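PDB 2F2L: peptidoglycan recognition protein-LC isoform LCx from Drosophila melanogaster, which probably senses bacterial peptidoglycan, binding a disaccharide-tetrapeptide fragment that contains meso-diaminopimelate through its amidase-like extracellular domain. Local coordinates for residues V28-T33 and I99-T104; G65-V70 and G95-S100. All blocks are in the same frame, centred on the assembly; numbering follows the deposited sequence.

Contact 1 (V28-T33 and I99-T104); sequences VVISHT and ISFIGT. With MLD (glcnac(beta1-4)-murnac(1,6-anhydro)-L-ala-gamma-D-glu-meso-a2pm-D-ala), chain G.
Ile30 and Ile99 lie side by side and point the same way, CD1 of Ile30 resting 3.9 Å from CB of Ile99, paired in the parallel register of strands 25-32 and 97-101. On the same face CG2 of Ile30 meets CE1 of Phe101 at 4.0 Å, coming to the ring obliquely, and helices 112-127 and 151-157 cover this apolar layer. The opposite face carries the serines. Ser100 OG stands anti to its own backbone N (chi1 -165°) and donates a weak hydrogen bond to Ser31 OG, 3.1 Å away. Between the two faces runs the backbone ladder: Ile99 N to Val29 O, Ser31 N to Ile99 O and Phe101 N to Ser31 O, the last with its donor 36° above the carbonyl plane.

Where the strands end, a side chain joins the backbone in the pairing. Thr33 N still donates a hydrogen bond to Phe101 O, and Thr33 OG1 receives the N-H of Gly103 at 3.0 Å in a nearly straight bond (167°). The His32 ring stands alongside the Gly103-Thr104 backbone, with ND1 3.6 Å from Thr104 CA and hydrogen-bonded to Phe105 N. Its other nitrogen, NE2, gives a bond of 2.7 Å, in the plane of the ring, to OAC, the acetamide oxygen of the ligand's GlcNAc. Thr33 O accepts a hydrogen bond of 3.0 Å from the MurNAc amide nitrogen NAD. Gly103, and Phe105 just past the segment, thus form a second shell that bonds to Thr33 OG1 and His32 ND1, while His32 NE2 as donor and Thr33 O as acceptor bind the acetamido groups of the two sugars, consistent with recognition of both.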
ATOM      1  N   VAL B  28      14.371   0.222 -20.120  1.00 17.11           N
ATOM      2  CA  VAL B  28      14.194   0.743 -18.765  1.00 17.30           C
ATOM      3  C   VAL B  28      12.703   0.961 -18.523  1.00 17.23           C
ATOM      4  O   VAL B  28      12.005   1.496 -19.392  1.00 17.09           O
ATOM      5  CB  VAL B  28      14.930   2.093 -18.553  1.00 17.13           C
ATOM      6  CG1 VAL B  28      14.545   2.736 -17.200  1.00 18.46           C
ATOM      7  CG2 VAL B  28      16.427   1.907 -18.633  1.00 17.64           C
ATOM      8  N   VAL B  29      12.228   0.559 -17.339  1.00 17.07           N
ATOM      9  CA  VAL B  29      10.825   0.698 -16.966  1.00 17.12           C
ATOM     10  C   VAL B  29      10.718   1.525 -15.688  1.00 17.08           C
ATOM     11  O   VAL B  29      11.248   1.153 -14.645  1.00 16.97           O
ATOM     12  CB  VAL B  29      10.156  -0.676 -16.777  1.00 16.93           C
ATOM     13  CG1 VAL B  29       8.686  -0.494 -16.420  1.00 16.90           C
ATOM     14  CG2 VAL B  29      10.292  -1.513 -18.044  1.00 16.97           C
ATOM     15  N   ILE B  30      10.061   2.669 -15.792  1.00 17.31           N
ATOM     16  CA  ILE B  30       9.876   3.564 -14.654  1.00 18.05           C
ATOM     17  C   ILE B  30       8.539   3.306 -13.939  1.00 18.60           C
ATOM     18  O   ILE B  30       7.462   3.350 -14.553  1.00 18.60           O
ATOM     19  CB  ILE B  30       9.925   5.057 -15.098  1.00 18.10           C
ATOM     20  CG1 ILE B  30      11.283   5.386 -15.746  1.00 18.15           C
ATOM     21  CG2 ILE B  30       9.563   5.998 -13.943  1.00 17.48           C
ATOM     22  CD1 ILE B  30      12.506   4.990 -14.969  1.00 19.64           C
ATOM     23  N   SER B  31       8.626   3.062 -12.631  1.00 18.80           N
ATOM     24  CA  SER B  31       7.449   2.879 -11.778  1.00 18.77           C
ATOM     25  C   SER B  31       7.464   3.904 -10.651  1.00 19.04           C
ATOM     26  O   SER B  31       8.404   4.694 -10.528  1.00 18.40           O
ATOM     27  CB  SER B  31       7.448   1.461 -11.184  1.00 18.91           C
ATOM     28  OG  SER B  31       8.642   1.210 -10.433  1.00 21.20           O
ATOM     29  N   HIS B  32       6.414   3.896  -9.832  1.00 19.08           N
ATOM     30  CA  HIS B  32       6.496   4.487  -8.477  1.00 19.27           C
ATOM     31  C   HIS B  32       6.125   3.416  -7.463  1.00 19.10           C
ATOM     32  O   HIS B  32       5.603   2.364  -7.835  1.00 19.29           O
ATOM     33  CB  HIS B  32       5.611   5.755  -8.340  1.00 18.61           C
ATOM     34  CG  HIS B  32       4.138   5.529  -8.502  1.00 18.34           C
ATOM     35  ND1 HIS B  32       3.219   6.551  -8.346  1.00 19.78           N
ATOM     36  CD2 HIS B  32       3.412   4.416  -8.764  1.00 18.47           C
ATOM     37  CE1 HIS B  32       2.001   6.076  -8.537  1.00 19.42           C
ATOM     38  NE2 HIS B  32       2.089   4.782  -8.779  1.00 15.76           N
ATOM     39  N   THR B  33       6.372   3.683  -6.192  1.00 19.16           N
ATOM     40  CA  THR B  33       6.051   2.724  -5.139  1.00 18.70           C
ATOM     41  C   THR B  33       4.592   2.751  -4.721  1.00 18.65           C
ATOM     42  O   THR B  33       4.129   1.805  -4.072  1.00 19.32           O
ATOM     43  CB  THR B  33       6.918   2.933  -3.850  1.00 19.05           C
ATOM     44  OG1 THR B  33       6.657   4.222  -3.290  1.00 17.17           O
ATOM     45  CG2 THR B  33       8.403   2.724  -4.133  1.00 18.85           C
ATOM     46  N   ILE B  99      13.321   0.901 -12.384  1.00 19.25           N
ATOM     47  CA  ILE B  99      13.629   1.969 -11.443  1.00 19.72           C
ATOM     48  C   ILE B  99      12.295   2.517 -10.895  1.00 19.69           C
ATOM     49  O   ILE B  99      11.391   2.869 -11.659  1.00 19.13           O
ATOM     50  CB  ILE B  99      14.407   3.103 -12.144  1.00 19.31           C
ATOM     51  CG1 ILE B  99      15.716   2.563 -12.736  1.00 19.14           C
ATOM     52  CG2 ILE B  99      14.659   4.247 -11.197  1.00 19.40           C
ATOM     53  CD1 ILE B  99      16.354   3.479 -13.730  1.00 20.26           C
ATOM     54  N   SER B 100      12.160   2.533  -9.574  1.00 19.72           N
ATOM     55  CA  SER B 100      10.938   3.027  -8.944  1.00 19.92           C
ATOM     56  C   SER B 100      11.190   4.344  -8.245  1.00 19.70           C
ATOM     57  O   SER B 100      12.140   4.454  -7.460  1.00 19.76           O
ATOM     58  CB  SER B 100      10.405   2.012  -7.936  1.00 20.28           C
ATOM     59  OG  SER B 100       9.059   2.331  -7.582  1.00 21.72           O
ATOM     60  N   PHE B 101      10.348   5.341  -8.509  1.00 19.18           N
ATOM     61  CA  PHE B 101      10.390   6.589  -7.731  1.00 19.19           C
ATOM     62  C   PHE B 101       9.647   6.342  -6.426  1.00 19.41           C
ATOM     63  O   PHE B 101       8.506   5.851  -6.450  1.00 18.80           O
ATOM     64  CB  PHE B 101       9.727   7.741  -8.484  1.00 19.51           C
ATOM     65  CG  PHE B 101      10.603   8.364  -9.540  1.00 19.74           C
ATOM     66  CD1 PHE B 101      11.132   7.591 -10.580  1.00 19.96           C
ATOM     67  CD2 PHE B 101      10.875   9.725  -9.520  1.00 18.95           C
ATOM     68  CE1 PHE B 101      11.949   8.163 -11.566  1.00 18.34           C
ATOM     69  CE2 PHE B 101      11.685  10.307 -10.514  1.00 19.91           C
ATOM     70  CZ  PHE B 101      12.213   9.508 -11.546  1.00 17.92           C
ATOM     71  N   ILE B 102      10.297   6.646  -5.300  1.00 19.01           N
ATOM     72  CA  ILE B 102       9.695   6.433  -3.996  1.00 19.13           C
ATOM     73  C   ILE B 102       8.639   7.515  -3.811  1.00 19.17           C
ATOM     74  O   ILE B 102       8.954   8.729  -3.823  1.00 18.30           O
ATOM     75  CB  ILE B 102      10.727   6.480  -2.856  1.00 19.00           C
ATOM     76  CG1 ILE B 102      11.815   5.417  -3.049  1.00 18.86           C
ATOM     77  CG2 ILE B 102      10.041   6.252  -1.510  1.00 19.90           C
ATOM     78  CD1 ILE B 102      12.947   5.499  -2.004  1.00 20.32           C
ATOM     79  N   GLY B 103       7.389   7.068  -3.668  1.00 19.01           N
ATOM     80  CA  GLY B 103       6.259   7.960  -3.522  1.00 18.66           C
ATOM     81  C   GLY B 103       5.100   7.588  -4.410  1.00 18.79           C
ATOM     82  O   GLY B 103       5.076   6.518  -5.010  1.00 18.46           O
ATOM     83  N   THR B 104       4.137   8.504  -4.473  1.00 18.52           N
ATOM     84  CA  THR B 104       2.941   8.375  -5.282  1.00 18.57           C
ATOM     85  C   THR B 104       2.804   9.632  -6.133  1.00 18.79           C
ATOM     86  O   THR B 104       2.599  10.728  -5.577  1.00 17.92           O
ATOM     87  CB  THR B 104       1.673   8.213  -4.389  1.00 18.39           C
ATOM     88  OG1 THR B 104       1.818   7.063  -3.548  1.00 18.15           O
ATOM     89  CG2 THR B 104       0.414   8.049  -5.237  1.00 18.31           C
TER
HETATM   90  CAA MLD G 201      -1.225   4.123  -7.754  1.00 19.56           C
HETATM   91  CAB MLD G 201      -0.801   2.849  -8.470  1.00 20.38           C
HETATM   92  OAC MLD G 201       0.219   2.823  -9.146  1.00 22.12           O
HETATM   93  N2  MLD G 201      -1.614   1.813  -8.289  1.00 21.76           N
HETATM   94  C2  MLD G 201      -1.425   0.505  -8.908  1.00 22.03           C
HETATM   95  C3  MLD G 201      -2.744   0.145  -9.598  1.00 23.77           C
HETATM   96  O3  MLD G 201      -3.118   1.105 -10.605  1.00 20.54           O
HETATM   97  C4  MLD G 201      -2.704  -1.280 -10.140  1.00 23.19           C
HETATM   98  O4  MLD G 201      -4.012  -1.593 -10.583  1.00 22.26           O
HETATM   99  C5  MLD G 201      -2.311  -2.244  -9.016  1.00 23.80           C
HETATM  100  C6  MLD G 201      -2.105  -3.712  -9.431  1.00 27.17           C
HETATM  101  O6  MLD G 201      -1.976  -4.512  -8.219  1.00 28.96           O
HETATM  102  O5  MLD G 201      -1.039  -1.831  -8.523  1.00 23.40           O
HETATM  103  C1  MLD G 201      -1.090  -0.545  -7.864  1.00 22.41           C
HETATM  104  O1  MLD G 201       0.181  -0.264  -7.341  1.00 21.58           O
HETATM  105  CA4 MLD G 201       0.482  -1.084  -6.186  1.00 21.93           C
HETATM  106  CA5 MLD G 201      -0.239  -0.715  -4.888  1.00 21.40           C
HETATM  107  OA5 MLD G 201       0.659  -0.343  -3.789  1.00 20.91           O
HETATM  108  CA6 MLD G 201      -0.712  -2.053  -4.437  1.00 20.64           C
HETATM  109  OA6 MLD G 201       0.416  -2.620  -3.803  1.00 22.05           O
HETATM  110  CA1 MLD G 201       1.406  -1.561  -3.636  1.00 21.97           C
HETATM  111  CA2 MLD G 201       2.435  -1.692  -4.771  1.00 21.71           C
HETATM  112  NAD MLD G 201       3.734  -1.142  -4.328  1.00 21.67           N
HETATM  113  CAE MLD G 201       4.855  -1.841  -4.355  1.00 20.58           C
HETATM  114  CAF MLD G 201       6.070  -1.096  -3.842  1.00 21.03           C
HETATM  115  OAG MLD G 201       4.943  -2.997  -4.771  1.00 20.55           O
HETATM  116  CA3 MLD G 201       1.985  -0.930  -6.016  1.00 22.40           C
HETATM  117  OAH MLD G 201       2.636  -1.433  -7.235  1.00 21.71           O
HETATM  118  CAI MLD G 201       3.759  -0.636  -7.684  1.00 23.43           C
HETATM  119  CAJ MLD G 201       3.351   0.449  -8.653  1.00 21.15           C
HETATM  120  CAL MLD G 201       4.779  -1.556  -8.387  1.00 24.94           C
HETATM  121  OAM MLD G 201       5.762  -1.023  -8.891  1.00 25.21           O
HETATM  122  N   MLD G 201       4.564  -2.871  -8.404  1.00 24.72           N
HETATM  123  CA  MLD G 201       5.481  -3.846  -9.009  1.00 25.62           C
HETATM  124  CB  MLD G 201       6.462  -4.241  -7.899  1.00 25.65           C
HETATM  125  C   MLD G 201       4.644  -5.077  -9.399  1.00 26.20           C
HETATM  126  O   MLD G 201       3.907  -5.613  -8.568  1.00 25.67           O
HETATM  127  NAN MLD G 201       4.773  -5.456 -10.668  1.00 25.98           N
HETATM  128  CAO MLD G 201       4.083  -6.598 -11.288  1.00 28.43           C
HETATM  129  CAP MLD G 201       3.435  -6.195 -12.652  1.00 33.79           C
HETATM  130  OBA MLD G 201       3.186  -7.127 -13.421  1.00 37.40           O
HETATM  131  OAQ MLD G 201       3.233  -4.988 -12.929  1.00 34.94           O
HETATM  132  CBB MLD G 201       5.114  -7.661 -11.649  1.00 30.09           C
HETATM  133  CBC MLD G 201       5.764  -8.355 -10.464  1.00 30.52           C
HETATM  134  CBD MLD G 201       6.706  -9.453 -10.989  1.00 32.99           C
HETATM  135  OBE MLD G 201       7.208  -9.388 -12.112  1.00 34.10           O
HETATM  136  NBF MLD G 201       6.925 -10.449 -10.157  1.00 33.45           N
HETATM  137  CBG MLD G 201       7.801 -11.576 -10.503  1.00 35.16           C
HETATM  138  CBH MLD G 201       7.152 -12.417 -11.621  1.00 36.00           C
HETATM  139  OBI MLD G 201       5.959 -12.711 -11.582  1.00 37.04           O
HETATM  140  NBJ MLD G 201       7.966 -12.750 -12.620  1.00 38.39           N
HETATM  141  CBK MLD G 201       7.555 -13.572 -13.780  1.00 40.77           C
HETATM  142  CBL MLD G 201       8.492 -14.782 -13.863  1.00 41.14           C
HETATM  143  CBM MLD G 201       7.618 -12.827 -15.131  1.00 44.62           C
HETATM  144  OBO MLD G 201       8.410 -11.855 -15.242  1.00 46.59           O
HETATM  145  OBN MLD G 201       6.873 -13.272 -16.039  1.00 47.82           O
HETATM  146  CBP MLD G 201       8.061 -12.400  -9.231  1.00 33.26           C
HETATM  147  CBQ MLD G 201       9.256 -13.355  -9.397  1.00 33.91           C
HETATM  148  CBR MLD G 201       9.593 -14.052  -8.076  1.00 34.32           C
HETATM  149  CBS MLD G 201      11.036 -14.559  -8.015  1.00 34.31           C
HETATM  150  CBT MLD G 201      11.989 -13.367  -7.854  1.00 33.95           C
HETATM  151  OBV MLD G 201      12.010 -12.817  -6.740  1.00 34.69           O
HETATM  152  OBU MLD G 201      12.678 -13.037  -8.841  1.00 32.21           O
HETATM  153  NBW MLD G 201      11.355 -15.296  -9.244  1.00 33.90           N

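Contact 2 (G65-V70 and G95-S100); sequences GYNFLV and GSIGIS. With MLD (glcnac(beta1-4)-murnac(1,6-anhydro)-L-ala-gamma-D-glu-meso-a2pm-D-ala), chain G.
Tyr66 lays its ring flat over Ser100, and its path runs from the sheet into the ligand pocket. CB starts 3.8 Å from Gly98 O, and CG, anti to the carbonyl carbon (chi1 -54°), carries the ring over the neighbouring strand. There Ser100 CB sits 3.3 Å from the ring centroid, only 4° off the normal: a close CH-pi contact with all six ring carbons. Further out, CE1 packs against Ser31 OG and CZ lies 3.4 Å from Ser100 OG. His55 meets the ring edge-to-face. At the tip, OH donates a hydrogen bond of 2.6 Å, in the ring plane, to the ligand's OAM, the lactyl carbonyl oxygen of its MurNAc.

Tyr66 occupies the loop leading into strand 68-70, which runs parallel to strand 97-101 within the mixed sheet of this amidase-type fold. Gly98 O marks the joint, gripped in its carbonyl plane by two donors, Asn67 N at 2.9 Å and Phe68 N at 3.2 Å. The ladder continues with Ser100 N to Phe68 O and Val70 N to Ser100 O. On the face turned to helix 112-127, Val70 CG2 presses against Ile99 CG2 at 3.6 Å.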
ATOM      1  N   GLY B  65      11.950  -6.059  -5.503  1.00 18.98           N
ATOM      2  CA  GLY B  65      11.659  -6.303  -6.908  1.00 19.15           C
ATOM      3  C   GLY B  65      12.362  -5.368  -7.866  1.00 18.86           C
ATOM      4  O   GLY B  65      12.621  -5.734  -8.991  1.00 19.41           O
ATOM      5  N   TYR B  66      12.682  -4.164  -7.419  1.00 19.27           N
ATOM      6  CA  TYR B  66      13.282  -3.173  -8.307  1.00 19.01           C
ATOM      7  C   TYR B  66      14.791  -3.375  -8.468  1.00 19.63           C
ATOM      8  O   TYR B  66      15.460  -3.940  -7.612  1.00 20.03           O
ATOM      9  CB  TYR B  66      12.986  -1.764  -7.805  1.00 18.78           C
ATOM     10  CG  TYR B  66      11.503  -1.485  -7.576  1.00 17.60           C
ATOM     11  CD1 TYR B  66      10.590  -1.573  -8.627  1.00 17.26           C
ATOM     12  CD2 TYR B  66      11.017  -1.175  -6.304  1.00 16.69           C
ATOM     13  CE1 TYR B  66       9.224  -1.323  -8.431  1.00 16.80           C
ATOM     14  CE2 TYR B  66       9.652  -0.911  -6.086  1.00 17.47           C
ATOM     15  CZ  TYR B  66       8.765  -0.994  -7.152  1.00 18.35           C
ATOM     16  OH  TYR B  66       7.435  -0.733  -6.961  1.00 18.52           O
ATOM     17  N   ASN B  67      15.336  -2.923  -9.589  1.00 19.29           N
ATOM     18  CA  ASN B  67      16.768  -2.861  -9.705  1.00 19.06           C
ATOM     19  C   ASN B  67      17.301  -1.688  -8.891  1.00 18.83           C
ATOM     20  O   ASN B  67      18.305  -1.828  -8.183  1.00 18.49           O
ATOM     21  CB  ASN B  67      17.159  -2.798 -11.176  1.00 19.42           C
ATOM     22  CG  ASN B  67      16.787  -4.052 -11.888  1.00 20.49           C
ATOM     23  OD1 ASN B  67      17.490  -5.082 -11.677  1.00 23.36           O
ATOM     24  ND2 ASN B  67      15.762  -4.026 -12.594  1.00 21.17           N
ATOM     25  N   PHE B  68      16.613  -0.551  -8.974  1.00 18.34           N
ATOM     26  CA  PHE B  68      16.971   0.652  -8.223  1.00 19.05           C
ATOM     27  C   PHE B  68      15.713   1.388  -7.787  1.00 18.89           C
ATOM     28  O   PHE B  68      14.658   1.237  -8.390  1.00 18.50           O
ATOM     29  CB  PHE B  68      17.835   1.607  -9.060  1.00 19.28           C
ATOM     30  CG  PHE B  68      19.115   1.004  -9.555  1.00 19.91           C
ATOM     31  CD1 PHE B  68      20.260   1.030  -8.767  1.00 20.23           C
ATOM     32  CD2 PHE B  68      19.180   0.409 -10.813  1.00 19.65           C
ATOM     33  CE1 PHE B  68      21.435   0.488  -9.216  1.00 20.09           C
ATOM     34  CE2 PHE B  68      20.358  -0.146 -11.271  1.00 18.90           C
ATOM     35  CZ  PHE B  68      21.489  -0.119 -10.472  1.00 20.06           C
ATOM     36  N   LEU B  69      15.817   2.162  -6.711  1.00 19.04           N
ATOM     37  CA  LEU B  69      14.747   3.088  -6.351  1.00 19.84           C
ATOM     38  C   LEU B  69      15.360   4.466  -6.192  1.00 19.56           C
ATOM     39  O   LEU B  69      16.538   4.571  -5.869  1.00 21.29           O
ATOM     40  CB  LEU B  69      14.049   2.694  -5.041  1.00 19.72           C
ATOM     41  CG  LEU B  69      13.464   1.304  -4.877  1.00 20.59           C
ATOM     42  CD1 LEU B  69      14.502   0.296  -4.384  1.00 20.01           C
ATOM     43  CD2 LEU B  69      12.248   1.384  -3.917  1.00 20.59           C
ATOM     44  N   VAL B  70      14.568   5.507  -6.404  1.00 19.51           N
ATOM     45  CA  VAL B  70      15.040   6.906  -6.301  1.00 19.61           C
ATOM     46  C   VAL B  70      14.245   7.623  -5.241  1.00 19.37           C
ATOM     47  O   VAL B  70      13.009   7.724  -5.349  1.00 18.83           O
ATOM     48  CB  VAL B  70      14.851   7.642  -7.643  1.00 19.61           C
ATOM     49  CG1 VAL B  70      15.447   9.032  -7.580  1.00 21.45           C
ATOM     50  CG2 VAL B  70      15.500   6.828  -8.758  1.00 21.71           C
ATOM     51  N   GLY B  95      15.849  -8.533 -19.443  1.00 20.18           N
ATOM     52  CA  GLY B  95      16.240  -7.551 -20.461  1.00 20.31           C
ATOM     53  C   GLY B  95      15.783  -6.131 -20.179  1.00 20.52           C
ATOM     54  O   GLY B  95      15.805  -5.268 -21.062  1.00 20.92           O
ATOM     55  N   SER B  96      15.392  -5.866 -18.942  1.00 20.39           N
ATOM     56  CA  SER B  96      15.073  -4.512 -18.550  1.00 20.46           C
ATOM     57  C   SER B  96      15.644  -4.152 -17.185  1.00 19.96           C
ATOM     58  O   SER B  96      16.026  -5.028 -16.389  1.00 19.50           O
ATOM     59  CB  SER B  96      13.563  -4.322 -18.588  1.00 20.96           C
ATOM     60  OG  SER B  96      12.918  -5.004 -17.532  1.00 23.67           O
ATOM     61  N   ILE B  97      15.743  -2.848 -16.952  1.00 19.67           N
ATOM     62  CA  ILE B  97      16.092  -2.276 -15.652  1.00 19.69           C
ATOM     63  C   ILE B  97      14.843  -1.548 -15.131  1.00 19.59           C
ATOM     64  O   ILE B  97      14.293  -0.676 -15.812  1.00 18.97           O
ATOM     65  CB  ILE B  97      17.277  -1.289 -15.785  1.00 19.55           C
ATOM     66  CG1 ILE B  97      18.577  -2.050 -16.054  1.00 19.97           C
ATOM     67  CG2 ILE B  97      17.429  -0.426 -14.561  1.00 19.80           C
ATOM     68  CD1 ILE B  97      19.024  -2.969 -14.918  1.00 21.32           C
ATOM     69  N   GLY B  98      14.380  -1.955 -13.949  1.00 19.88           N
ATOM     70  CA  GLY B  98      13.239  -1.331 -13.289  1.00 19.47           C
ATOM     71  C   GLY B  98      13.681  -0.357 -12.207  1.00 19.57           C
ATOM     72  O   GLY B  98      14.337  -0.732 -11.245  1.00 20.00           O
ATOM     73  N   ILE B  99      13.321   0.901 -12.384  1.00 19.25           N
ATOM     74  CA  ILE B  99      13.629   1.969 -11.443  1.00 19.72           C
ATOM     75  C   ILE B  99      12.295   2.517 -10.895  1.00 19.69           C
ATOM     76  O   ILE B  99      11.391   2.869 -11.659  1.00 19.13           O
ATOM     77  CB  ILE B  99      14.407   3.103 -12.144  1.00 19.31           C
ATOM     78  CG1 ILE B  99      15.716   2.563 -12.736  1.00 19.14           C
ATOM     79  CG2 ILE B  99      14.659   4.247 -11.197  1.00 19.40           C
ATOM     80  CD1 ILE B  99      16.354   3.479 -13.730  1.00 20.26           C
ATOM     81  N   SER B 100      12.160   2.533  -9.574  1.00 19.72           N
ATOM     82  CA  SER B 100      10.938   3.027  -8.944  1.00 19.92           C
ATOM     83  C   SER B 100      11.190   4.344  -8.245  1.00 19.70           C
ATOM     84  O   SER B 100      12.140   4.454  -7.460  1.00 19.76           O
ATOM     85  CB  SER B 100      10.405   2.012  -7.936  1.00 20.28           C
ATOM     86  OG  SER B 100       9.059   2.331  -7.582  1.00 21.72           O
TER
HETATM   87  CAA MLD G 201      -1.225   4.123  -7.754  1.00 19.56           C
HETATM   88  CAB MLD G 201      -0.801   2.849  -8.470  1.00 20.38           C
HETATM   89  OAC MLD G 201       0.219   2.823  -9.146  1.00 22.12           O
HETATM   90  N2  MLD G 201      -1.614   1.813  -8.289  1.00 21.76           N
HETATM   91  C2  MLD G 201      -1.425   0.505  -8.908  1.00 22.03           C
HETATM   92  C3  MLD G 201      -2.744   0.145  -9.598  1.00 23.77           C
HETATM   93  O3  MLD G 201      -3.118   1.105 -10.605  1.00 20.54           O
HETATM   94  C4  MLD G 201      -2.704  -1.280 -10.140  1.00 23.19           C
HETATM   95  O4  MLD G 201      -4.012  -1.593 -10.583  1.00 22.26           O
HETATM   96  C5  MLD G 201      -2.311  -2.244  -9.016  1.00 23.80           C
HETATM   97  C6  MLD G 201      -2.105  -3.712  -9.431  1.00 27.17           C
HETATM   98  O6  MLD G 201      -1.976  -4.512  -8.219  1.00 28.96           O
HETATM   99  O5  MLD G 201      -1.039  -1.831  -8.523  1.00 23.40           O
HETATM  100  C1  MLD G 201      -1.090  -0.545  -7.864  1.00 22.41           C
HETATM  101  O1  MLD G 201       0.181  -0.264  -7.341  1.00 21.58           O
HETATM  102  CA4 MLD G 201       0.482  -1.084  -6.186  1.00 21.93           C
HETATM  103  CA5 MLD G 201      -0.239  -0.715  -4.888  1.00 21.40           C
HETATM  104  OA5 MLD G 201       0.659  -0.343  -3.789  1.00 20.91           O
HETATM  105  CA6 MLD G 201      -0.712  -2.053  -4.437  1.00 20.64           C
HETATM  106  OA6 MLD G 201       0.416  -2.620  -3.803  1.00 22.05           O
HETATM  107  CA1 MLD G 201       1.406  -1.561  -3.636  1.00 21.97           C
HETATM  108  CA2 MLD G 201       2.435  -1.692  -4.771  1.00 21.71           C
HETATM  109  NAD MLD G 201       3.734  -1.142  -4.328  1.00 21.67           N
HETATM  110  CAE MLD G 201       4.855  -1.841  -4.355  1.00 20.58           C
HETATM  111  CAF MLD G 201       6.070  -1.096  -3.842  1.00 21.03           C
HETATM  112  OAG MLD G 201       4.943  -2.997  -4.771  1.00 20.55           O
HETATM  113  CA3 MLD G 201       1.985  -0.930  -6.016  1.00 22.40           C
HETATM  114  OAH MLD G 201       2.636  -1.433  -7.235  1.00 21.71           O
HETATM  115  CAI MLD G 201       3.759  -0.636  -7.684  1.00 23.43           C
HETATM  116  CAJ MLD G 201       3.351   0.449  -8.653  1.00 21.15           C
HETATM  117  CAL MLD G 201       4.779  -1.556  -8.387  1.00 24.94           C
HETATM  118  OAM MLD G 201       5.762  -1.023  -8.891  1.00 25.21           O
HETATM  119  N   MLD G 201       4.564  -2.871  -8.404  1.00 24.72           N
HETATM  120  CA  MLD G 201       5.481  -3.846  -9.009  1.00 25.62           C
HETATM  121  CB  MLD G 201       6.462  -4.241  -7.899  1.00 25.65           C
HETATM  122  C   MLD G 201       4.644  -5.077  -9.399  1.00 26.20           C
HETATM  123  O   MLD G 201       3.907  -5.613  -8.568  1.00 25.67           O
HETATM  124  NAN MLD G 201       4.773  -5.456 -10.668  1.00 25.98           N
HETATM  125  CAO MLD G 201       4.083  -6.598 -11.288  1.00 28.43           C
HETATM  126  CAP MLD G 201       3.435  -6.195 -12.652  1.00 33.79           C
HETATM  127  OBA MLD G 201       3.186  -7.127 -13.421  1.00 37.40           O
HETATM  128  OAQ MLD G 201       3.233  -4.988 -12.929  1.00 34.94           O
HETATM  129  CBB MLD G 201       5.114  -7.661 -11.649  1.00 30.09           C
HETATM  130  CBC MLD G 201       5.764  -8.355 -10.464  1.00 30.52           C
HETATM  131  CBD MLD G 201       6.706  -9.453 -10.989  1.00 32.99           C
HETATM  132  OBE MLD G 201       7.208  -9.388 -12.112  1.00 34.10           O
HETATM  133  NBF MLD G 201       6.925 -10.449 -10.157  1.00 33.45           N
HETATM  134  CBG MLD G 201       7.801 -11.576 -10.503  1.00 35.16           C
HETATM  135  CBH MLD G 201       7.152 -12.417 -11.621  1.00 36.00           C
HETATM  136  OBI MLD G 201       5.959 -12.711 -11.582  1.00 37.04           O
HETATM  137  NBJ MLD G 201       7.966 -12.750 -12.620  1.00 38.39           N
HETATM  138  CBK MLD G 201       7.555 -13.572 -13.780  1.00 40.77           C
HETATM  139  CBL MLD G 201       8.492 -14.782 -13.863  1.00 41.14           C
HETATM  140  CBM MLD G 201       7.618 -12.827 -15.131  1.00 44.62           C
HETATM  141  OBO MLD G 201       8.410 -11.855 -15.242  1.00 46.59           O
HETATM  142  OBN MLD G 201       6.873 -13.272 -16.039  1.00 47.82           O
HETATM  143  CBP MLD G 201       8.061 -12.400  -9.231  1.00 33.26           C
HETATM  144  CBQ MLD G 201       9.256 -13.355  -9.397  1.00 33.91           C
HETATM  145  CBR MLD G 201       9.593 -14.052  -8.076  1.00 34.32           C
HETATM  146  CBS MLD G 201      11.036 -14.559  -8.015  1.00 34.31           C
HETATM  147  CBT MLD G 201      11.989 -13.367  -7.854  1.00 33.95           C
HETATM  148  OBV MLD G 201      12.010 -12.817  -6.740  1.00 34.69           O
HETATM  149  OBU MLD G 201      12.678 -13.037  -8.841  1.00 32.21           O
HETATM  150  NBW MLD G 201      11.355 -15.296  -9.244  1.00 33.90           N

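Overall arrangement
Strand 97-101 is the element common to both contacts: contact 1 pairs it with strand 25-32 and contact 2 with strand 68-70, each in parallel, giving three adjacent strands in the middle of the sheet. Both are buried, their centres 8 Å apart, and probable backbone bonds from Val29 N to Ile97 O and from Ile102 N to Val70 O link them. They illustrate how one sheet serves two purposes. The face under helices 112-127 and 151-157 is largely apolar, though at its end in contact 1 it carries His32. Contact 1 meets the sugars' acetamido groups with His32 and the carbonyl of Thr33 just past the strand; contact 2 sends in an aromatic ring ending in one hydroxyl.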